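Aminotransferase class I and II (PDB 4EMY) probably transfers amino groups between substrates with pyridoxal 5'-phosphate as cofactor, working as a homodimer. Local coordinates at residues N41-T46 with F379-A384; E153-D158 with N190-S195; V225-F230 with G356-I361; K333-V338 with V394-I399. One frame throughout, in Å; residues are numbered along the deposited sequence.

Contact 1. Residues N41-T46 with F379-A384; sequences NAALGT and FTIPSA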
loop_
_atom_site.group_PDB
_atom_site.type_symbol
_atom_site.label_atom_id
_atom_site.label_comp_id
_atom_site.label_asym_id
_atom_site.label_seq_id
_atom_site.Cartn_x
_atom_site.Cartn_y
_atom_site.Cartn_z
ATOM N N ASN A 41 28.940 3.393 -9.433
ATOM C CA ASN A 41 27.767 3.409 -8.558
ATOM C C ASN A 41 27.115 2.031 -8.433
ATOM O O ASN A 41 26.232 1.676 -9.220
ATOM C CB ASN A 41 26.755 4.441 -9.068
ATOM C CG ASN A 41 25.588 4.661 -8.115
ATOM O OD1 ASN A 41 25.534 4.119 -7.004
ATOM N ND2 ASN A 41 24.641 5.477 -8.556
ATOM N N ALA A 42 27.548 1.272 -7.430
ATOM C CA ALA A 42 27.113 -0.104 -7.254
ATOM C C ALA A 42 26.346 -0.282 -5.941
ATOM O O ALA A 42 26.564 -1.244 -5.200
ATOM C CB ALA A 42 28.317 -1.026 -7.306
ATOM N N ALA A 43 25.426 0.644 -5.680
ATOM C CA ALA A 43 24.765 0.750 -4.380
ATOM C C ALA A 43 23.376 0.107 -4.313
ATOM O O ALA A 43 23.149 -0.793 -3.499
ATOM C CB ALA A 43 24.699 2.208 -3.946
ATOM N N LEU A 44 22.459 0.564 -5.167
ATOM C CA LEU A 44 21.046 0.174 -5.066
ATOM C C LEU A 44 20.565 -0.799 -6.143
ATOM O O LEU A 44 21.087 -0.833 -7.257
ATOM C CB LEU A 44 20.141 1.410 -5.035
ATOM C CG LEU A 44 20.346 2.460 -3.938
ATOM C CD1 LEU A 44 19.291 3.546 -4.069
ATOM C CD2 LEU A 44 20.317 1.849 -2.548
ATOM N N GLY A 45 19.544 -1.576 -5.785
ATOM C CA GLY A 45 18.990 -2.610 -6.648
ATOM C C GLY A 45 18.009 -2.118 -7.697
ATOM O O GLY A 45 16.806 -2.366 -7.609
ATOM N N THR A 46 18.521 -1.423 -8.699
ATOM C CA THR A 46 17.707 -1.074 -9.851
ATOM C C THR A 46 18.504 -1.357 -11.103
ATOM O O THR A 46 19.664 -0.967 -11.204
ATOM C CB THR A 46 17.266 0.395 -9.815
ATOM O OG1 THR A 46 16.600 0.649 -8.574
ATOM C CG2 THR A 46 16.303 0.680 -10.931
ATOM N N PHE A 379 31.160 3.030 -4.722
ATOM C CA PHE A 379 30.105 2.969 -3.727
ATOM C C PHE A 379 29.428 1.608 -3.694
ATOM O O PHE A 379 28.983 1.089 -4.724
ATOM C CB PHE A 379 29.092 4.085 -3.973
ATOM C CG PHE A 379 29.704 5.448 -3.957
ATOM C CD1 PHE A 379 30.152 6.038 -5.132
ATOM C CD2 PHE A 379 29.867 6.133 -2.758
ATOM C CE1 PHE A 379 30.736 7.292 -5.114
ATOM C CE2 PHE A 379 30.452 7.388 -2.732
ATOM C CZ PHE A 379 30.884 7.969 -3.913
ATOM N N THR A 380 29.381 1.036 -2.495
ATOM C CA THR A 380 28.744 -0.250 -2.255
ATOM C C THR A 380 28.110 -0.202 -0.875
ATOM O O THR A 380 28.330 0.755 -0.134
ATOM C CB THR A 380 29.773 -1.390 -2.302
ATOM O OG1 THR A 380 30.909 -1.024 -1.513
ATOM C CG2 THR A 380 30.225 -1.668 -3.730
ATOM N N ILE A 381 27.327 -1.221 -0.528
ATOM C CA ILE A 381 26.647 -1.257 0.771
ATOM C C ILE A 381 27.341 -2.211 1.748
ATOM O O ILE A 381 27.429 -3.413 1.484
ATOM C CB ILE A 381 25.146 -1.623 0.638
ATOM C CG1 ILE A 381 24.444 -0.758 -0.426
ATOM C CG2 ILE A 381 24.442 -1.522 1.985
ATOM C CD1 ILE A 381 24.500 0.741 -0.207
ATOM N N PRO A 382 27.845 -1.670 2.874
ATOM C CA PRO A 382 28.501 -2.458 3.912
ATOM C C PRO A 382 27.530 -3.079 4.904
ATOM O O PRO A 382 26.465 -2.517 5.168
ATOM C CB PRO A 382 29.343 -1.418 4.641
ATOM C CG PRO A 382 28.555 -0.162 4.514
ATOM C CD PRO A 382 27.928 -0.223 3.150
ATOM N N SER A 383 27.904 -4.231 5.453
ATOM C CA SER A 383 27.199 -4.806 6.592
ATOM C C SER A 383 28.170 -5.604 7.456
ATOM O O SER A 383 29.335 -5.789 7.081
ATOM C CB SER A 383 26.038 -5.685 6.130
ATOM O OG SER A 383 26.514 -6.820 5.432
ATOM N N ALA A 384 27.686 -6.079 8.605
ATOM C CA ALA A 384 28.495 -6.877 9.522
ATOM C C ALA A 384 29.033 -8.125 8.835
ATOM O O ALA A 384 30.009 -8.717 9.287
ATOM C CB ALA A 384 27.683 -7.254 10.746
#
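Asn-41 and Phe-379 form a parallel beta bridge, their CA atoms 5.4 Å apart and both side chains on one face, packed against Ala-27 of helix 19-34. One residue on, Ala-42 N donates to Phe-379 O at 3.1 Å; the N-H...O angle of 136° makes this a bent bond. The methyl of Ala-42 lies 4.1 Å from Thr-380 CG2, and it also touches Val-389 of strand 386-389. The bridge belongs to a two-stranded parallel sheet, 40-41 with 378-379, that ties the N-terminal part of the chain to the C-terminal part, some 330 residues later. At Ala-43 the chain turns off, and Ile-381 fills in beside it. Ile-381 CG1, anti to its carbonyl carbon (chi1 -50°), lies 3.3 Å from Ala-43 O, and CD1 reaches to 4.0 Å from Ala-43 CB. An alanine in place of Ile-381 would lack CG1 and CD1 and would probably open a gap beside the methyl and carbonyl of Ala-43. That carbonyl oxygen also accepts a hydrogen bond from Arg-388 NH2. Leu-44 packs on Ala-20 and Asn-24 of helix 19-34, and Gly-45 sits at the centre of an inverse gamma turn, closed by a weak bond from Thr-46 N to Leu-44 O.

Contact 2. Residues E153-D158 with N190-S195; sequences EFFTDD and NPTGYS. With PLP (pyridoxal-5'-phosphate), chain E.
Thr-192 OG1, 3.8 Å from Phe-155 CZ, is held by two bonds of its own loop: it accepts from Tyr-194 N at 3.1 Å (161° at the hydrogen), an ST turn, and it is hydrogen-bonded to Asn-189 OD1. The threonine methyl meets Phe-155 tip to tip, CG2 to CZ 3.5 Å. Phe-155 then turns its edge to the face of Tyr-194 in a T-shaped pair, planes at 90° and centroids 5.3 Å apart, with CE1 above the tyrosine ring but toward its rim; Tyr-194 OH is hydrogen-bonded to Glu-200 OE1. Over one face of the Phe-155 ring, Phe-154 CG sits above the centre. At the loop's other end, just before a cis peptide to Pro-191, Asn-190 ND2 donates to PLP O3 at 2.7 Å, and its OD1 accepts a hydrogen bond from Arg-388 NH1. The loops thus meet through aromatic and methyl groups, and the side-chain N-H of Asn-190 (ND2) would be expected to help the cofactor's O3 carry negative charge.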
loop_
_atom_site.group_PDB
_atom_site.type_symbol
_atom_site.label_atom_id
_atom_site.label_comp_id
_atom_site.label_asym_id
_atom_site.label_seq_id
_atom_site.Cartn_x
_atom_site.Cartn_y
_atom_site.Cartn_z
ATOM N N GLU A 153 22.531 -19.173 10.776
ATOM C CA GLU A 153 23.673 -19.075 9.860
ATOM C C GLU A 153 23.348 -19.663 8.488
ATOM O O GLU A 153 23.281 -20.879 8.330
ATOM C CB GLU A 153 24.909 -19.764 10.447
ATOM C CG GLU A 153 25.504 -19.079 11.669
ATOM C CD GLU A 153 26.296 -20.035 12.551
ATOM O OE1 GLU A 153 25.792 -20.395 13.639
ATOM O OE2 GLU A 153 27.417 -20.437 12.161
ATOM N N PHE A 154 23.147 -18.781 7.513
ATOM C CA PHE A 154 22.815 -19.131 6.121
ATOM C C PHE A 154 23.689 -20.246 5.537
ATOM O O PHE A 154 23.177 -21.275 5.095
ATOM C CB PHE A 154 22.964 -17.882 5.235
ATOM C CG PHE A 154 22.055 -17.850 4.032
ATOM C CD1 PHE A 154 21.758 -16.639 3.420
ATOM C CD2 PHE A 154 21.491 -19.008 3.513
ATOM C CE1 PHE A 154 20.929 -16.582 2.314
ATOM C CE2 PHE A 154 20.654 -18.955 2.411
ATOM C CZ PHE A 154 20.375 -17.740 1.810
ATOM N N PHE A 155 25.002 -20.026 5.537
ATOM C CA PHE A 155 25.927 -20.848 4.762
ATOM C C PHE A 155 26.808 -21.758 5.610
ATOM O O PHE A 155 26.969 -21.554 6.813
ATOM C CB PHE A 155 26.834 -19.958 3.904
ATOM C CG PHE A 155 26.091 -18.997 3.016
ATOM C CD1 PHE A 155 25.419 -19.444 1.883
ATOM C CD2 PHE A 155 26.088 -17.638 3.296
ATOM C CE1 PHE A 155 24.748 -18.555 1.061
ATOM C CE2 PHE A 155 25.419 -16.746 2.477
ATOM C CZ PHE A 155 24.747 -17.204 1.360
ATOM N N THR A 156 27.374 -22.768 4.960
ATOM C CA THR A 156 28.427 -23.576 5.551
ATOM C C THR A 156 29.744 -22.943 5.134
ATOM O O THR A 156 29.750 -21.988 4.367
ATOM C CB THR A 156 28.367 -25.038 5.067
ATOM O OG1 THR A 156 28.475 -25.081 3.635
ATOM C CG2 THR A 156 27.064 -25.699 5.510
ATOM N N ASP A 157 30.856 -23.470 5.632
ATOM C CA ASP A 157 32.169 -22.952 5.262
ATOM C C ASP A 157 32.464 -23.097 3.763
ATOM O O ASP A 157 33.318 -22.390 3.222
ATOM C CB ASP A 157 33.262 -23.599 6.122
ATOM C CG ASP A 157 33.265 -23.075 7.559
ATOM O OD1 ASP A 157 32.527 -22.100 7.848
ATOM O OD2 ASP A 157 34.004 -23.637 8.401
ATOM N N ASP A 158 31.737 -24.000 3.105
ATOM C CA ASP A 158 31.825 -24.198 1.657
ATOM C C ASP A 158 30.782 -23.384 0.871
ATOM O O ASP A 158 30.713 -23.463 -0.359
ATOM C CB ASP A 158 31.719 -25.689 1.319
ATOM C CG ASP A 158 33.018 -26.436 1.569
ATOM O OD1 ASP A 158 34.056 -25.776 1.805
ATOM O OD2 ASP A 158 33.007 -27.688 1.526
ATOM N N ASN A 190 18.857 -11.485 -2.115
ATOM C CA ASN A 190 19.427 -10.206 -1.743
ATOM C C ASN A 190 19.796 -10.298 -0.246
ATOM O O ASN A 190 18.909 -10.520 0.594
ATOM C CB ASN A 190 18.393 -9.112 -2.031
ATOM C CG ASN A 190 18.717 -7.791 -1.370
ATOM O OD1 ASN A 190 19.874 -7.392 -1.264
ATOM N ND2 ASN A 190 17.686 -7.093 -0.937
ATOM N N PRO A 191 21.087 -10.108 0.113
ATOM C CA PRO A 191 22.265 -9.592 -0.605
ATOM C C PRO A 191 23.170 -10.578 -1.372
ATOM O O PRO A 191 23.864 -10.163 -2.314
ATOM C CB PRO A 191 23.087 -8.963 0.522
ATOM C CG PRO A 191 22.725 -9.724 1.748
ATOM C CD PRO A 191 21.407 -10.407 1.521
ATOM N N THR A 192 23.164 -11.850 -0.979
ATOM C CA THR A 192 24.224 -12.790 -1.359
ATOM C C THR A 192 24.299 -13.161 -2.838
ATOM O O THR A 192 25.394 -13.312 -3.379
ATOM C CB THR A 192 24.142 -14.080 -0.540
ATOM O OG1 THR A 192 22.952 -14.790 -0.900
ATOM C CG2 THR A 192 24.104 -13.753 0.936
ATOM N N GLY A 193 23.144 -13.313 -3.479
ATOM C CA GLY A 193 23.073 -13.780 -4.863
ATOM C C GLY A 193 22.940 -15.291 -4.932
ATOM O O GLY A 193 22.955 -15.880 -6.015
ATOM N N TYR A 194 22.804 -15.916 -3.766
ATOM C CA TYR A 194 22.711 -17.364 -3.660
ATOM C C TYR A 194 21.324 -17.889 -3.987
ATOM O O TYR A 194 20.327 -17.222 -3.732
ATOM C CB TYR A 194 23.085 -17.804 -2.243
ATOM C CG TYR A 194 23.201 -19.299 -2.088
ATOM C CD1 TYR A 194 24.263 -19.990 -2.663
ATOM C CD2 TYR A 194 22.253 -20.018 -1.373
ATOM C CE1 TYR A 194 24.380 -21.359 -2.536
ATOM C CE2 TYR A 194 22.362 -21.394 -1.235
ATOM C CZ TYR A 194 23.430 -22.062 -1.819
ATOM O OH TYR A 194 23.563 -23.432 -1.695
ATOM N N SER A 195 21.268 -19.093 -4.547
ATOM C CA SER A 195 20.016 -19.826 -4.682
ATOM C C SER A 195 20.171 -21.202 -4.037
ATOM O O SER A 195 21.148 -21.907 -4.305
ATOM C CB SER A 195 19.631 -19.981 -6.155
ATOM O OG SER A 195 19.539 -18.727 -6.812
HETATM N N1 PLP E . 12.138 -8.717 -1.532
HETATM C C2 PLP E . 13.511 -8.608 -1.668
HETATM C C2A PLP E . 14.403 -9.728 -1.220
HETATM C C3 PLP E . 14.078 -7.469 -2.232
HETATM O O3 PLP E . 15.430 -7.368 -2.362
HETATM C C4 PLP E . 13.289 -6.418 -2.652
HETATM C C4A PLP E . 13.891 -5.045 -2.528
HETATM O O4A PLP E . 14.401 -4.485 -3.503
HETATM C C5 PLP E . 11.905 -6.535 -2.521
HETATM C C6 PLP E . 11.332 -7.681 -1.956
HETATM C C5A PLP E . 11.031 -5.373 -2.970
HETATM O O4P PLP E . 9.808 -5.785 -3.536
HETATM P P PLP E . 8.787 -4.630 -3.961
HETATM O O1P PLP E . 8.009 -4.276 -2.722
HETATM O O2P PLP E . 7.920 -5.158 -5.082
HETATM O O3P PLP E . 9.529 -3.403 -4.430
#

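Contact 3. Residues V225-F230 with G356-I361; sequences VAYLEF and GFFTFI. With PLP (pyridoxal-5'-phosphate), chain E.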
loop_
_atom_site.group_PDB
_atom_site.type_symbol
_atom_site.label_atom_id
_atom_site.label_comp_id
_atom_site.label_asym_id
_atom_site.label_seq_id
_atom_site.Cartn_x
_atom_site.Cartn_y
_atom_site.Cartn_z
ATOM N N VAL A 225 10.225 -14.496 -3.833
ATOM C CA VAL A 225 10.689 -14.813 -5.175
ATOM C C VAL A 225 10.675 -13.589 -6.092
ATOM O O VAL A 225 10.313 -13.680 -7.267
ATOM C CB VAL A 225 9.907 -15.999 -5.777
ATOM C CG1 VAL A 225 10.095 -17.238 -4.918
ATOM C CG2 VAL A 225 8.427 -15.675 -5.911
ATOM N N ALA A 226 11.080 -12.444 -5.548
ATOM C CA ALA A 226 11.153 -11.210 -6.323
ATOM C C ALA A 226 12.131 -11.299 -7.508
ATOM O O ALA A 226 11.837 -10.814 -8.597
ATOM C CB ALA A 226 11.518 -10.048 -5.415
ATOM N N TYR A 227 13.285 -11.926 -7.292
ATOM C CA TYR A 227 14.320 -12.018 -8.321
ATOM C C TYR A 227 14.260 -13.344 -9.074
ATOM O O TYR A 227 15.259 -13.795 -9.636
ATOM C CB TYR A 227 15.711 -11.814 -7.714
ATOM C CG TYR A 227 15.865 -10.526 -6.937
ATOM C CD1 TYR A 227 16.138 -9.315 -7.589
ATOM C CD2 TYR A 227 15.747 -10.516 -5.555
ATOM C CE1 TYR A 227 16.277 -8.133 -6.873
ATOM C CE2 TYR A 227 15.890 -9.345 -4.832
ATOM C CZ TYR A 227 16.150 -8.160 -5.489
ATOM O OH TYR A 227 16.282 -7.009 -4.753
ATOM N N LEU A 228 13.078 -13.953 -9.094
ATOM C CA LEU A 228 12.860 -15.233 -9.765
ATOM C C LEU A 228 13.345 -15.241 -11.215
ATOM O O LEU A 228 14.096 -16.122 -11.620
ATOM C CB LEU A 228 11.375 -15.600 -9.715
ATOM C CG LEU A 228 10.954 -16.954 -10.276
ATOM C CD1 LEU A 228 11.210 -18.061 -9.264
ATOM C CD2 LEU A 228 9.485 -16.891 -10.651
ATOM N N GLU A 229 12.920 -14.253 -11.991
ATOM C CA GLU A 229 13.241 -14.218 -13.414
ATOM C C GLU A 229 14.722 -13.939 -13.706
ATOM O O GLU A 229 15.161 -14.036 -14.858
ATOM C CB GLU A 229 12.353 -13.205 -14.134
ATOM C CG GLU A 229 10.866 -13.483 -13.989
ATOM C CD GLU A 229 10.339 -14.498 -14.991
ATOM O OE1 GLU A 229 9.368 -14.165 -15.706
ATOM O OE2 GLU A 229 10.885 -15.622 -15.069
ATOM N N PHE A 230 15.483 -13.608 -12.665
ATOM C CA PHE A 230 16.887 -13.252 -12.825
ATOM C C PHE A 230 17.770 -14.261 -12.116
ATOM O O PHE A 230 18.824 -13.915 -11.582
ATOM C CB PHE A 230 17.141 -11.835 -12.305
ATOM C CG PHE A 230 16.329 -10.783 -13.005
ATOM C CD1 PHE A 230 16.745 -10.255 -14.217
ATOM C CD2 PHE A 230 15.136 -10.326 -12.454
ATOM C CE1 PHE A 230 15.994 -9.289 -14.863
ATOM C CE2 PHE A 230 14.376 -9.359 -13.096
ATOM C CZ PHE A 230 14.807 -8.840 -14.301
ATOM N N GLY A 356 20.095 -12.982 -9.172
ATOM C CA GLY A 356 19.836 -11.784 -8.380
ATOM C C GLY A 356 20.456 -10.507 -8.909
ATOM O O GLY A 356 21.026 -10.481 -10.012
ATOM N N PHE A 357 20.334 -9.445 -8.115
ATOM C CA PHE A 357 20.800 -8.107 -8.495
ATOM C C PHE A 357 22.154 -7.770 -7.888
ATOM O O PHE A 357 22.757 -6.744 -8.224
ATOM C CB PHE A 357 19.785 -7.040 -8.060
ATOM C CG PHE A 357 18.737 -6.719 -9.095
ATOM C CD1 PHE A 357 18.356 -7.652 -10.057
ATOM C CD2 PHE A 357 18.107 -5.480 -9.086
ATOM C CE1 PHE A 357 17.388 -7.346 -11.002
ATOM C CE2 PHE A 357 17.136 -5.168 -10.027
ATOM C CZ PHE A 357 16.770 -6.107 -10.980
ATOM N N PHE A 358 22.626 -8.634 -6.995
ATOM C CA PHE A 358 23.803 -8.333 -6.201
ATOM C C PHE A 358 24.731 -9.527 -6.134
ATOM O O PHE A 358 24.270 -10.669 -6.091
ATOM C CB PHE A 358 23.403 -7.959 -4.771
ATOM C CG PHE A 358 22.250 -7.000 -4.681
ATOM C CD1 PHE A 358 20.947 -7.474 -4.533
ATOM C CD2 PHE A 358 22.463 -5.629 -4.726
ATOM C CE1 PHE A 358 19.877 -6.599 -4.441
ATOM C CE2 PHE A 358 21.394 -4.748 -4.636
ATOM C CZ PHE A 358 20.100 -5.235 -4.490
ATOM N N THR A 359 26.034 -9.247 -6.135
ATOM C CA THR A 359 27.066 -10.222 -5.798
ATOM C C THR A 359 27.623 -9.815 -4.443
ATOM O O THR A 359 27.612 -8.631 -4.101
ATOM C CB THR A 359 28.225 -10.213 -6.811
ATOM O OG1 THR A 359 28.734 -8.882 -6.938
ATOM C CG2 THR A 359 27.770 -10.716 -8.167
ATOM N N PHE A 360 28.121 -10.774 -3.673
ATOM C CA PHE A 360 28.516 -10.471 -2.303
ATOM C C PHE A 360 29.928 -10.905 -1.958
ATOM O O PHE A 360 30.305 -12.065 -2.145
ATOM C CB PHE A 360 27.522 -11.081 -1.316
ATOM C CG PHE A 360 27.536 -10.442 0.041
ATOM C CD1 PHE A 360 28.306 -10.974 1.070
ATOM C CD2 PHE A 360 26.763 -9.316 0.299
ATOM C CE1 PHE A 360 28.307 -10.395 2.328
ATOM C CE2 PHE A 360 26.762 -8.728 1.554
ATOM C CZ PHE A 360 27.533 -9.270 2.569
ATOM N N ILE A 361 30.696 -9.951 -1.443
ATOM C CA ILE A 361 32.026 -10.212 -0.917
ATOM C C ILE A 361 31.959 -10.297 0.610
ATOM O O ILE A 361 31.714 -9.296 1.284
ATOM C CB ILE A 361 33.048 -9.149 -1.383
ATOM C CG1 ILE A 361 33.526 -9.449 -2.803
ATOM C CG2 ILE A 361 34.276 -9.145 -0.491
ATOM C CD1 ILE A 361 32.609 -8.972 -3.904
HETATM N N1 PLP E . 12.138 -8.717 -1.532
HETATM C C2 PLP E . 13.511 -8.608 -1.668
HETATM C C2A PLP E . 14.403 -9.728 -1.220
HETATM C C3 PLP E . 14.078 -7.469 -2.232
HETATM O O3 PLP E . 15.430 -7.368 -2.362
HETATM C C4 PLP E . 13.289 -6.418 -2.652
HETATM C C4A PLP E . 13.891 -5.045 -2.528
HETATM O O4A PLP E . 14.401 -4.485 -3.503
HETATM C C5 PLP E . 11.905 -6.535 -2.521
HETATM C C6 PLP E . 11.332 -7.681 -1.956
HETATM C C5A PLP E . 11.031 -5.373 -2.970
HETATM O O4P PLP E . 9.808 -5.785 -3.536
HETATM P P PLP E . 8.787 -4.630 -3.961
HETATM O O1P PLP E . 8.009 -4.276 -2.722
HETATM O O2P PLP E . 7.920 -5.158 -5.082
HETATM O O3P PLP E . 9.529 -3.403 -4.430
#
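The Tyr-227 and Phe-357 side chains cross at about a right angle and their rings meet obliquely, planes at 55° and centroids 5.1 Å apart, with Tyr-227 CE1 3.6 Å above one face of Phe-357, toward its rim. Phe-357 sends its edge into Phe-230, which also touches Leu-332 of helix 315-345: CE1 stands over the centre of that ring, an edge-to-face pair with planes at 72°. This aromatic cluster joins the loop after strand 218-224, in the seven-stranded sheet of the PLP fold type I large domain, to the chain entering strand 359-362 of the small antiparallel sheet. The backbones join directly too: Gly-356 N donates to Phe-230 O at 2.9 Å, from 34° out of the carbonyl plane. Tyr-227 CG is anti to its carbonyl carbon. At the far end of the ring, Tyr-227 OH lies 2.6 Å from PLP O3, a hydrogen bond in which either oxygen may be the donor, with O3 in the ring plane. The same hydroxyl lies at the edge of Phe-358, 3.6 Å from its CE1. A phenylalanine in place of Tyr-227 would lack the hydroxyl and would probably leave PLP O3 without this bond, with Asn-190 its remaining partner of the two.

Contact 4. Residues K333-V338 with V394-I399; sequences KSRADV and VGEEKI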
loop_
_atom_site.group_PDB
_atom_site.type_symbol
_atom_site.label_atom_id
_atom_site.label_comp_id
_atom_site.label_asym_id
_atom_site.label_seq_id
_atom_site.Cartn_x
_atom_site.Cartn_y
_atom_site.Cartn_z
ATOM N N LYS A 333 23.237 -11.509 -16.569
ATOM C CA LYS A 333 24.094 -12.673 -16.306
ATOM C C LYS A 333 25.535 -12.461 -16.790
ATOM O O LYS A 333 26.488 -12.768 -16.071
ATOM C CB LYS A 333 23.497 -13.969 -16.875
ATOM C CG LYS A 333 24.171 -15.240 -16.353
ATOM C CD LYS A 333 23.644 -16.507 -17.016
ATOM C CE LYS A 333 24.103 -16.660 -18.467
ATOM N NZ LYS A 333 25.516 -17.129 -18.597
ATOM N N SER A 334 25.698 -11.915 -17.990
ATOM C CA SER A 334 27.037 -11.710 -18.522
ATOM C C SER A 334 27.805 -10.653 -17.720
ATOM O O SER A 334 29.031 -10.573 -17.818
ATOM C CB SER A 334 26.999 -11.367 -20.007
ATOM O OG SER A 334 26.629 -10.021 -20.192
ATOM N N ARG A 335 27.085 -9.852 -16.933
ATOM C CA ARG A 335 27.720 -8.936 -15.985
ATOM C C ARG A 335 28.245 -9.715 -14.795
ATOM O O ARG A 335 29.310 -9.403 -14.258
ATOM C CB ARG A 335 26.745 -7.880 -15.483
ATOM C CG ARG A 335 26.482 -6.733 -16.433
ATOM C CD ARG A 335 25.638 -5.698 -15.720
ATOM N NE ARG A 335 25.079 -4.707 -16.629
ATOM C CZ ARG A 335 24.427 -3.614 -16.239
ATOM N NH1 ARG A 335 24.259 -3.368 -14.945
ATOM N NH2 ARG A 335 23.953 -2.759 -17.141
ATOM N N ALA A 336 27.481 -10.723 -14.381
ATOM C CA ALA A 336 27.879 -11.590 -13.279
ATOM C C ALA A 336 29.053 -12.470 -13.696
ATOM O O ALA A 336 29.921 -12.784 -12.877
ATOM C CB ALA A 336 26.706 -12.435 -12.813
ATOM N N ASP A 337 29.074 -12.854 -14.972
ATOM C CA ASP A 337 30.177 -13.632 -15.530
ATOM C C ASP A 337 31.487 -12.855 -15.470
ATOM O O ASP A 337 32.524 -13.402 -15.090
ATOM C CB ASP A 337 29.873 -14.053 -16.966
ATOM C CG ASP A 337 28.829 -15.147 -17.046
ATOM O OD1 ASP A 337 28.742 -15.963 -16.108
ATOM O OD2 ASP A 337 28.099 -15.199 -18.056
ATOM N N VAL A 338 31.430 -11.577 -15.834
ATOM C CA VAL A 338 32.605 -10.722 -15.805
ATOM C C VAL A 338 33.051 -10.544 -14.359
ATOM O O VAL A 338 34.248 -10.577 -14.074
ATOM C CB VAL A 338 32.355 -9.376 -16.521
ATOM C CG1 VAL A 338 33.513 -8.413 -16.321
ATOM C CG2 VAL A 338 32.142 -9.619 -18.006
ATOM N N VAL A 394 25.964 -1.359 -12.416
ATOM C CA VAL A 394 27.213 -1.032 -13.101
ATOM C C VAL A 394 27.385 -1.834 -14.391
ATOM O O VAL A 394 26.999 -3.001 -14.466
ATOM C CB VAL A 394 28.446 -1.130 -12.163
ATOM C CG1 VAL A 394 28.028 -0.919 -10.720
ATOM C CG2 VAL A 394 29.153 -2.465 -12.287
ATOM N N GLY A 395 27.952 -1.179 -15.404
ATOM C CA GLY A 395 28.123 -1.768 -16.728
ATOM C C GLY A 395 29.318 -2.695 -16.835
ATOM O O GLY A 395 30.342 -2.493 -16.177
ATOM N N GLU A 396 29.169 -3.708 -17.684
ATOM C CA GLU A 396 30.177 -4.742 -17.936
ATOM C C GLU A 396 31.633 -4.249 -17.895
ATOM O O GLU A 396 32.443 -4.777 -17.135
ATOM C CB GLU A 396 29.869 -5.419 -19.279
ATOM C CG GLU A 396 30.432 -6.818 -19.454
ATOM C CD GLU A 396 29.610 -7.660 -20.413
ATOM O OE1 GLU A 396 28.575 -8.210 -19.984
ATOM O OE2 GLU A 396 30.001 -7.779 -21.593
ATOM N N GLU A 397 31.952 -3.230 -18.694
ATOM C CA GLU A 397 33.336 -2.762 -18.850
ATOM C C GLU A 397 33.979 -2.191 -17.571
ATOM O O GLU A 397 35.202 -2.150 -17.455
ATOM C CB GLU A 397 33.470 -1.785 -20.035
ATOM C CG GLU A 397 32.883 -0.395 -19.816
ATOM C CD GLU A 397 31.421 -0.259 -20.249
ATOM O OE1 GLU A 397 30.589 -1.167 -19.973
ATOM O OE2 GLU A 397 31.099 0.789 -20.861
ATOM N N LYS A 398 33.156 -1.776 -16.612
ATOM C CA LYS A 398 33.668 -1.246 -15.350
ATOM C C LYS A 398 33.907 -2.311 -14.278
ATOM O O LYS A 398 34.620 -2.056 -13.307
ATOM C CB LYS A 398 32.737 -0.173 -14.793
ATOM C CG LYS A 398 32.830 1.173 -15.487
ATOM C CD LYS A 398 31.988 2.186 -14.729
ATOM C CE LYS A 398 31.716 3.438 -15.547
ATOM N NZ LYS A 398 30.634 4.243 -14.910
ATOM N N ILE A 399 33.320 -3.495 -14.450
ATOM C CA ILE A 399 33.395 -4.554 -13.433
ATOM C C ILE A 399 34.839 -4.942 -13.067
ATOM O O ILE A 399 35.158 -5.047 -11.881
ATOM C CB ILE A 399 32.589 -5.823 -13.822
ATOM C CG1 ILE A 399 31.205 -5.466 -14.390
ATOM C CG2 ILE A 399 32.475 -6.773 -12.637
ATOM C CD1 ILE A 399 30.060 -5.545 -13.406
#
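One face of the Arg-335 guanidinium is covered by the backbone of Val-394 and Gly-395: Val-394 C sits 3.5 Å above the plane, toward the rim, and Gly-395 CA stands over its centre, while the Val-394 carbonyl oxygen dips closer to that face, near NH1 but at an angle too poor for a hydrogen bond. The N-H groups point elsewhere, NH2 to Leu-48 O and NH1 to Ile-391 O, bonds that would hold the rotation of the group. The arrangement is that of the long helix 315-345 set against the turn that opens helix 399-411, two helices of the C-terminal part of the fold. Arg-335 reaches the turn with CG anti to its carbonyl carbon (chi1 -79°) and an extended chain from CG to NE. A second tie runs from Ser-334 OG to Glu-396 OE1, 2.7 Å, the donor approaching nearly along the C-O axis of the carboxylate. Glu-396 stretches out to take it, and on the way its CG passes Val-338 CG2 at 3.6 Å, the two side chains crossing at about a right angle. Val-338 also packs on Ile-399, CG1 to CB 3.7 Å. On the turn itself, Lys-398 N bonds to Gly-395 O and Ile-399 N to Glu-396 O. Beside them, Ile-399 CD1 rests 4.0 Å from Arg-335 O.

In the fold
Contacts 2 and 3 converge on one cofactor atom, PLP O3, their centres 12 Å apart; between them Asn-190 OD1 lies 3.3 Å from Phe-358 CE1, and Pro-191 and Thr-192 pack on Phe-360. Tyr-75 of the second subunit also hydrogen-bonds the cofactor. Contact 1 lies further from the cofactor: Gly-45 CA is 3.6 Å from Phe-358 CZ, and the Ile-381 side chain is about 11 Å from PLP. Contact 4 stands away from the site, its centre about 21 Å from that of contact 2, yet it joins contact 1 through Val-394 CG1, 3.4 Å from Ala-42 CB. Along the chain, contacts 2 and 3 are nested inside the loop closed by contact 1, whereas contact 4 crosses contacts 1 and 3.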